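Local structure of DUF1460 domain-containing protein (Legionella pneumophila subsp. pneumophila, 2IM9) at residues Thr51-Arg56 against Leu105-Ser110; Gln240-Ala245 against Ile314-Pro319. The protein is of unknown function but is probably an N-acetylmuramoyl-L-alanine amidase-like hydrolase acting on the bacterial cell wall. All blocks are in the same frame, centred on the assembly; numbering follows the deposited sequence.

Contact 1 of 2, residues Thr51-Arg56 against Leu105-Ser110; sequences TSMADR and LALANS
Arg56, in the first turn of helix 53-63, reaches across to carbonyl groups near the C-terminal end of helix 95-107, a helix-helix contact in which one side chain hydrogen-bonds to main-chain oxygens of the other helix. Its CB, pointing at the other segment, lies 4.2 Å from Ala106 CB. CG stands beside the backbone N and anti to the carbonyl carbon (chi1 -76°); the chain continues extended to CD, which comes within 3.8 Å of Ala106 O, and then bends at chi3. NE makes the principal bond, 2.8 Å to Ala106 O with an N-H...O angle of 148°. That oxygen receives it on a lone pair in the carbonyl plane, although it sits 18° out of the guanidinium plane. NH2 adds weak bonds to Ala106 O and Leu105 O, so Ala106 O is gripped by two nitrogens of one group. The positive charge would be expected to suit the C-terminal end of the helix dipole. Next to Arg56, the bent chain of Met53 brings SD to 3.8 Å from Ala106 CB, while its CE lies 4.3 Å from Leu107 CD2. Tyr42 and Leu45 of helix 27-45 also pack on Arg56, and Tyr42 OH shares Leu105 O as a hydrogen-bond partner. At the head of Met53's own helix, Ser52 is the N-cap, its OG accepting from Asp55 N. The other terminal nitrogen of the arginine, NH1, donates to a water 2.8 Å away.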
ATOM      1  N   THR A  51       8.305  15.035 -17.186  1.00 32.14           N
ATOM      2  CA  THR A  51       9.301  14.469 -16.276  1.00 31.12           C
ATOM      3  C   THR A  51       9.065  12.969 -16.121  1.00 29.75           C
ATOM      4  O   THR A  51       7.960  12.472 -16.374  1.00 29.82           O
ATOM      5  CB  THR A  51       9.267  15.130 -14.865  1.00 32.04           C
ATOM      6  OG1 THR A  51       8.163  14.608 -14.112  1.00 33.86           O
ATOM      7  CG2 THR A  51       9.147  16.650 -14.947  1.00 32.46           C
ATOM      8  N   SER A  52      10.108  12.260 -15.686  1.00 27.55           N
ATOM      9  CA  SER A  52      10.064  10.814 -15.499  1.00 25.27           C
ATOM     10  C   SER A  52       8.999  10.389 -14.473  1.00 23.97           C
ATOM     11  O   SER A  52       8.565  11.193 -13.629  1.00 22.69           O
ATOM     12  CB  SER A  52      11.430  10.312 -15.050  1.00 25.90           C
ATOM     13  OG  SER A  52      11.657  10.622 -13.680  1.00 24.80           O
ATOM     14  N   MET A  53       8.580   9.132 -14.555  1.00 22.16           N
ATOM     15  CA  MET A  53       7.567   8.628 -13.629  1.00 20.86           C
ATOM     16  C   MET A  53       8.106   8.643 -12.201  1.00 20.65           C
ATOM     17  O   MET A  53       7.374   8.985 -11.281  1.00 19.15           O
ATOM     18  CB  MET A  53       7.087   7.219 -14.014  1.00 21.01           C
ATOM     19  CG  MET A  53       5.895   6.715 -13.174  1.00 20.40           C
ATOM     20  SD  MET A  53       4.384   7.731 -13.208  1.00 16.43           S
ATOM     21  CE  MET A  53       3.983   7.734 -14.959  1.00 20.82           C
ATOM     22  N   ALA A  54       9.385   8.298 -12.020  1.00 19.59           N
ATOM     23  CA  ALA A  54       9.983   8.349 -10.681  1.00 20.58           C
ATOM     24  C   ALA A  54       9.952   9.768 -10.093  1.00 20.41           C
ATOM     25  O   ALA A  54       9.665   9.961  -8.900  1.00 19.98           O
ATOM     26  CB  ALA A  54      11.406   7.789 -10.698  1.00 20.73           C
ATOM     27  N   ASP A  55      10.214  10.768 -10.936  1.00 20.63           N
ATOM     28  CA  ASP A  55      10.168  12.159 -10.490  1.00 21.40           C
ATOM     29  C   ASP A  55       8.740  12.617 -10.204  1.00 20.46           C
ATOM     30  O   ASP A  55       8.520  13.393  -9.283  1.00 20.29           O
ATOM     31  CB  ASP A  55      10.855  13.106 -11.491  1.00 23.33           C
ATOM     32  CG  ASP A  55      12.402  13.033 -11.425  1.00 27.13           C
ATOM     33  OD1 ASP A  55      12.972  12.455 -10.468  1.00 31.36           O
ATOM     34  OD2 ASP A  55      13.054  13.573 -12.342  1.00 31.37           O
ATOM     35  N   ARG A  56       7.778  12.139 -10.986  1.00 19.41           N
ATOM     36  CA  ARG A  56       6.359  12.391 -10.674  1.00 18.60           C
ATOM     37  C   ARG A  56       5.980  11.833  -9.291  1.00 17.86           C
ATOM     38  O   ARG A  56       5.350  12.499  -8.466  1.00 16.87           O
ATOM     39  CB  ARG A  56       5.476  11.766 -11.750  1.00 19.26           C
ATOM     40  CG  ARG A  56       5.468  12.564 -13.049  1.00 19.97           C
ATOM     41  CD  ARG A  56       4.573  11.920 -14.104  1.00 21.03           C
ATOM     42  NE  ARG A  56       3.154  11.933 -13.732  1.00 19.36           N
ATOM     43  CZ  ARG A  56       2.298  12.922 -14.006  1.00 25.36           C
ATOM     44  NH1 ARG A  56       2.698  14.025 -14.659  1.00 20.83           N
ATOM     45  NH2 ARG A  56       1.031  12.806 -13.630  1.00 22.02           N
ATOM     46  N   LEU A 105      -2.302   9.181  -8.814  1.00 16.13           N
ATOM     47  CA  LEU A 105      -2.062  10.564  -9.279  1.00 16.11           C
ATOM     48  C   LEU A 105      -0.900  10.594 -10.280  1.00 17.05           C
ATOM     49  O   LEU A 105      -0.973  11.270 -11.307  1.00 17.42           O
ATOM     50  CB  LEU A 105      -1.761  11.521  -8.112  1.00 16.33           C
ATOM     51  CG  LEU A 105      -2.961  11.880  -7.217  1.00 14.39           C
ATOM     52  CD1 LEU A 105      -2.504  12.413  -5.867  1.00 14.55           C
ATOM     53  CD2 LEU A 105      -3.871  12.895  -7.936  1.00 14.81           C
ATOM     54  N   ALA A 106       0.160   9.847  -9.982  1.00 16.62           N
ATOM     55  CA  ALA A 106       1.347   9.872 -10.839  1.00 17.72           C
ATOM     56  C   ALA A 106       1.069   9.266 -12.202  1.00 18.03           C
ATOM     57  O   ALA A 106       1.652   9.687 -13.200  1.00 18.85           O
ATOM     58  CB  ALA A 106       2.528   9.156 -10.162  1.00 16.81           C
ATOM     59  N   LEU A 107       0.186   8.272 -12.242  1.00 18.38           N
ATOM     60  CA  LEU A 107      -0.136   7.573 -13.471  1.00 19.95           C
ATOM     61  C   LEU A 107      -1.098   8.321 -14.382  1.00 20.15           C
ATOM     62  O   LEU A 107      -1.172   8.004 -15.570  1.00 21.66           O
ATOM     63  CB  LEU A 107      -0.750   6.218 -13.144  1.00 20.44           C
ATOM     64  CG  LEU A 107       0.196   5.153 -12.606  1.00 24.39           C
ATOM     65  CD1 LEU A 107      -0.667   3.976 -12.209  1.00 27.00           C
ATOM     66  CD2 LEU A 107       1.216   4.760 -13.668  1.00 26.81           C
ATOM     67  N   ALA A 108      -1.801   9.305 -13.827  1.00 19.31           N
ATOM     68  CA  ALA A 108      -2.887   9.999 -14.519  1.00 18.57           C
ATOM     69  C   ALA A 108      -2.502  11.423 -14.854  1.00 18.60           C
ATOM     70  O   ALA A 108      -1.490  11.910 -14.367  1.00 17.72           O
ATOM     71  CB  ALA A 108      -4.134   9.986 -13.639  1.00 18.38           C
ATOM     72  N   ASN A 109      -3.332  12.090 -15.669  1.00 18.75           N
ATOM     73  CA  ASN A 109      -3.114  13.477 -16.086  0.50 18.83           C
ATOM     74  C   ASN A 109      -4.263  14.413 -15.752  1.00 18.36           C
ATOM     75  O   ASN A 109      -4.271  15.572 -16.178  1.00 18.36           O
ATOM     76  CB  ASN A 109      -2.911  13.552 -17.598  0.50 19.31           C
ATOM     77  CG  ASN A 109      -1.520  13.182 -18.021  0.50 20.17           C
ATOM     78  OD1 ASN A 109      -1.345  12.358 -18.914  0.50 23.57           O
ATOM     79  ND2 ASN A 109      -0.518  13.800 -17.403  0.50 22.76           N
ATOM     80  N   SER A 110      -5.253  13.909 -15.026  1.00 17.75           N
ATOM     81  CA  SER A 110      -6.479  14.665 -14.789  1.00 18.01           C
ATOM     82  C   SER A 110      -7.231  14.050 -13.620  1.00 17.64           C
ATOM     83  O   SER A 110      -7.018  12.883 -13.295  1.00 17.77           O
ATOM     84  CB  SER A 110      -7.367  14.621 -16.041  1.00 18.06           C
ATOM     85  OG  SER A 110      -7.900  13.317 -16.252  1.00 17.13           O
TER
HETATM   86  O   HOH W   1       0.179  15.102 -15.309  1.00 27.98           O

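Contact 2 of 2, residues Gln240-Ala245 against Ile314-Pro319; sequences QIPNGA and IQVVLP
Ala245 CB packs against strand 311-317 at the tight part of this contact, 3.4 Å from Gln315 O and 3.8 Å from Ile314 CG2. In the conformer given, one of two, the methyl CG2 of Ile314 is the shared apolar partner: anti to the backbone N, it also meets Pro242 CD, at 4.2 Å, and the more distant CG2 of Ile241. Those three neighbours of one methyl group are all carbon atoms, and no direct hydrogen bond joins 240-245 to 314-319. The short segment 242-245 is a type II beta turn, closed by the bond from Ala245 N to Pro242 O and carrying Gly244 at its third position, where the positive phi of 84° favours glycine. The turn leads straight into strand 246-254, which pairs antiparallel with 311-317, and Gln315 bonds through its backbone to Val246; the contact is therefore the entry to a strand pair within the antiparallel sheet. On the partly exposed side, Pro242 and Val316 cross their side chains at about a right angle and still touch closely, but at one atom pair, Pro242 CG to Val316 CG1 at 3.7 Å, with Ile154 lying against both residues. The looser contact is that of the same Val316 methyl with Ala245 CB, at 4.3 Å. Next to Ala245 a single water bridges the two backbones, donating to Gly244 O, 2.9 Å away, and accepting from Val317 N at 3.0 Å.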
ATOM      1  N   GLN A 240      21.142   0.122  -4.660  1.00 16.39           N
ATOM      2  CA  GLN A 240      20.419  -0.431  -5.807  1.00 16.18           C
ATOM      3  C   GLN A 240      18.906  -0.234  -5.736  1.00 16.45           C
ATOM      4  O   GLN A 240      18.182  -0.591  -6.669  1.00 17.03           O
ATOM      5  CB  GLN A 240      20.732  -1.922  -6.000  1.00 16.50           C
ATOM      6  CG  GLN A 240      22.178  -2.198  -6.377  1.00 15.86           C
ATOM      7  CD  GLN A 240      22.496  -3.676  -6.277  1.00 18.08           C
ATOM      8  OE1 GLN A 240      21.987  -4.483  -7.052  1.00 18.68           O
ATOM      9  NE2 GLN A 240      23.327  -4.038  -5.310  1.00 16.84           N
ATOM     10  N   ILE A 241      18.428   0.323  -4.631  1.00 15.16           N
ATOM     11  CA  ILE A 241      17.002   0.594  -4.493  1.00 15.25           C
ATOM     12  C   ILE A 241      16.737   1.872  -5.301  1.00 15.72           C
ATOM     13  O   ILE A 241      17.328   2.915  -5.006  1.00 16.17           O
ATOM     14  CB  ILE A 241      16.627   0.780  -3.010  1.00 14.51           C
ATOM     15  CG1 ILE A 241      16.954  -0.501  -2.212  1.00 14.32           C
ATOM     16  CG2 ILE A 241      15.160   1.206  -2.875  1.00 15.04           C
ATOM     17  CD1 ILE A 241      16.743  -0.396  -0.698  1.00 14.33           C
ATOM     18  N   PRO A 242      15.875   1.793  -6.334  1.00 16.26           N
ATOM     19  CA  PRO A 242      15.648   2.932  -7.240  1.00 16.36           C
ATOM     20  C   PRO A 242      14.794   4.022  -6.616  1.00 16.47           C
ATOM     21  O   PRO A 242      13.903   3.736  -5.838  1.00 15.53           O
ATOM     22  CB  PRO A 242      14.865   2.315  -8.412  1.00 16.23           C
ATOM     23  CG  PRO A 242      14.823   0.867  -8.195  1.00 17.32           C
ATOM     24  CD  PRO A 242      15.088   0.615  -6.726  1.00 16.40           C
ATOM     25  N   ASN A 243      15.054   5.272  -6.990  1.00 16.18           N
ATOM     26  CA  ASN A 243      14.167   6.363  -6.622  1.00 16.77           C
ATOM     27  C   ASN A 243      12.741   6.071  -7.096  1.00 16.56           C
ATOM     28  O   ASN A 243      12.533   5.647  -8.244  1.00 17.14           O
ATOM     29  CB  ASN A 243      14.673   7.680  -7.219  1.00 16.92           C
ATOM     30  CG  ASN A 243      13.948   8.887  -6.659  1.00 18.25           C
ATOM     31  OD1 ASN A 243      13.855   9.063  -5.445  1.00 18.20           O
ATOM     32  ND2 ASN A 243      13.432   9.734  -7.549  1.00 19.90           N
ATOM     33  N   GLY A 244      11.774   6.285  -6.203  1.00 16.19           N
ATOM     34  CA  GLY A 244      10.356   6.106  -6.532  1.00 15.95           C
ATOM     35  C   GLY A 244       9.877   4.671  -6.413  1.00 16.05           C
ATOM     36  O   GLY A 244       8.736   4.367  -6.765  1.00 16.97           O
ATOM     37  N   ALA A 245      10.738   3.774  -5.921  1.00 15.46           N
ATOM     38  CA  ALA A 245      10.309   2.380  -5.743  1.00 15.14           C
ATOM     39  C   ALA A 245       9.302   2.286  -4.581  1.00 15.12           C
ATOM     40  O   ALA A 245       9.226   3.185  -3.727  1.00 15.81           O
ATOM     41  CB  ALA A 245      11.503   1.470  -5.489  1.00 14.38           C
ATOM     42  N   ILE A 314      10.915  -4.953  -2.765  1.00 13.89           N
ATOM     43  CA  ILE A 314      11.045  -3.744  -3.592  0.50 14.35           C
ATOM     44  C   ILE A 314      10.350  -3.953  -4.933  1.00 15.02           C
ATOM     45  O   ILE A 314      10.617  -4.925  -5.641  1.00 14.56           O
ATOM     46  CB  ILE A 314      12.538  -3.362  -3.848  0.50 14.81           C
ATOM     47  CG1 ILE A 314      13.336  -3.252  -2.533  0.50 15.34           C
ATOM     48  CG2 ILE A 314      12.641  -2.031  -4.599  0.50 15.15           C
ATOM     49  CD1 ILE A 314      13.975  -4.547  -2.077  0.50 17.14           C
ATOM     50  N   GLN A 315       9.463  -3.014  -5.275  1.00 13.97           N
ATOM     51  CA  GLN A 315       8.766  -3.018  -6.558  1.00 15.36           C
ATOM     52  C   GLN A 315       8.964  -1.685  -7.250  1.00 15.18           C
ATOM     53  O   GLN A 315       9.162  -0.654  -6.599  1.00 15.56           O
ATOM     54  CB  GLN A 315       7.282  -3.224  -6.335  1.00 15.25           C
ATOM     55  CG  GLN A 315       6.940  -4.634  -5.906  1.00 19.05           C
ATOM     56  CD  GLN A 315       5.470  -4.784  -5.722  1.00 21.24           C
ATOM     57  OE1 GLN A 315       4.902  -4.260  -4.751  1.00 23.43           O
ATOM     58  NE2 GLN A 315       4.823  -5.477  -6.659  1.00 21.74           N
ATOM     59  N   VAL A 316       8.932  -1.697  -8.578  1.00 16.46           N
ATOM     60  CA  VAL A 316       9.014  -0.450  -9.338  1.00 16.41           C
ATOM     61  C   VAL A 316       7.784  -0.318 -10.216  1.00 16.83           C
ATOM     62  O   VAL A 316       7.108  -1.303 -10.500  1.00 16.55           O
ATOM     63  CB  VAL A 316      10.276  -0.349 -10.210  1.00 16.72           C
ATOM     64  CG1 VAL A 316      11.538  -0.339  -9.342  1.00 18.17           C
ATOM     65  CG2 VAL A 316      10.326  -1.498 -11.213  1.00 15.91           C
ATOM     66  N   VAL A 317       7.474   0.915 -10.589  1.00 17.02           N
ATOM     67  CA  VAL A 317       6.325   1.210 -11.430  1.00 17.75           C
ATOM     68  C   VAL A 317       6.804   1.117 -12.876  1.00 18.34           C
ATOM     69  O   VAL A 317       7.835   1.690 -13.221  1.00 18.83           O
ATOM     70  CB  VAL A 317       5.777   2.621 -11.141  1.00 17.31           C
ATOM     71  CG1 VAL A 317       4.705   3.041 -12.177  1.00 18.51           C
ATOM     72  CG2 VAL A 317       5.235   2.697  -9.726  1.00 18.54           C
ATOM     73  N   LEU A 318       6.046   0.416 -13.711  1.00 19.01           N
ATOM     74  CA  LEU A 318       6.482   0.158 -15.089  1.00 20.22           C
ATOM     75  C   LEU A 318       6.104   1.244 -16.109  1.00 21.33           C
ATOM     76  O   LEU A 318       6.939   1.623 -16.953  1.00 21.83           O
ATOM     77  CB  LEU A 318       5.962  -1.199 -15.557  1.00 20.46           C
ATOM     78  CG  LEU A 318       6.542  -2.435 -14.882  1.00 21.03           C
ATOM     79  CD1 LEU A 318       5.766  -3.672 -15.336  1.00 20.76           C
ATOM     80  CD2 LEU A 318       8.039  -2.558 -15.176  1.00 22.42           C
ATOM     81  N   PRO A 319       4.840   1.709 -16.093  1.00 21.99           N
ATOM     82  CA  PRO A 319       4.476   2.750 -17.065  1.00 22.88           C
ATOM     83  C   PRO A 319       5.442   3.937 -17.023  1.00 23.97           C
ATOM     84  O   PRO A 319       5.795   4.420 -15.941  1.00 23.61           O
ATOM     85  CB  PRO A 319       3.084   3.173 -16.615  1.00 22.49           C
ATOM     86  CG  PRO A 319       2.538   1.970 -15.959  1.00 22.76           C
ATOM     87  CD  PRO A 319       3.683   1.313 -15.268  1.00 21.87           C
TER
HETATM   88  O   HOH W   2       8.938   3.188  -9.352  1.00 22.09           O

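From the N terminus, the chain passes helix 27-45 and enters contact 1 at 51-56; 105-110 closes that loop after 48 intervening residues, 17 of them helical and none in strands. Contact 2 opens later, at 240-245, and closes at 314-319 after 68 residues that include 36 in strands. The two loops therefore follow in series, neither nesting nor crossing. Contact 1 joins two helices, whereas contact 2 joins a turn to the sheet, yet their centres are only about 13 Å apart. Helix 53-63 meets strand 311-317 at Met53 CG to Val317 CG1, 4.0 Å, and the turn at Ala54 CB to Asn243 O, 3.4 Å; Leu107 CD2 lies 3.8 Å from Pro319 CB, in the loop after that strand.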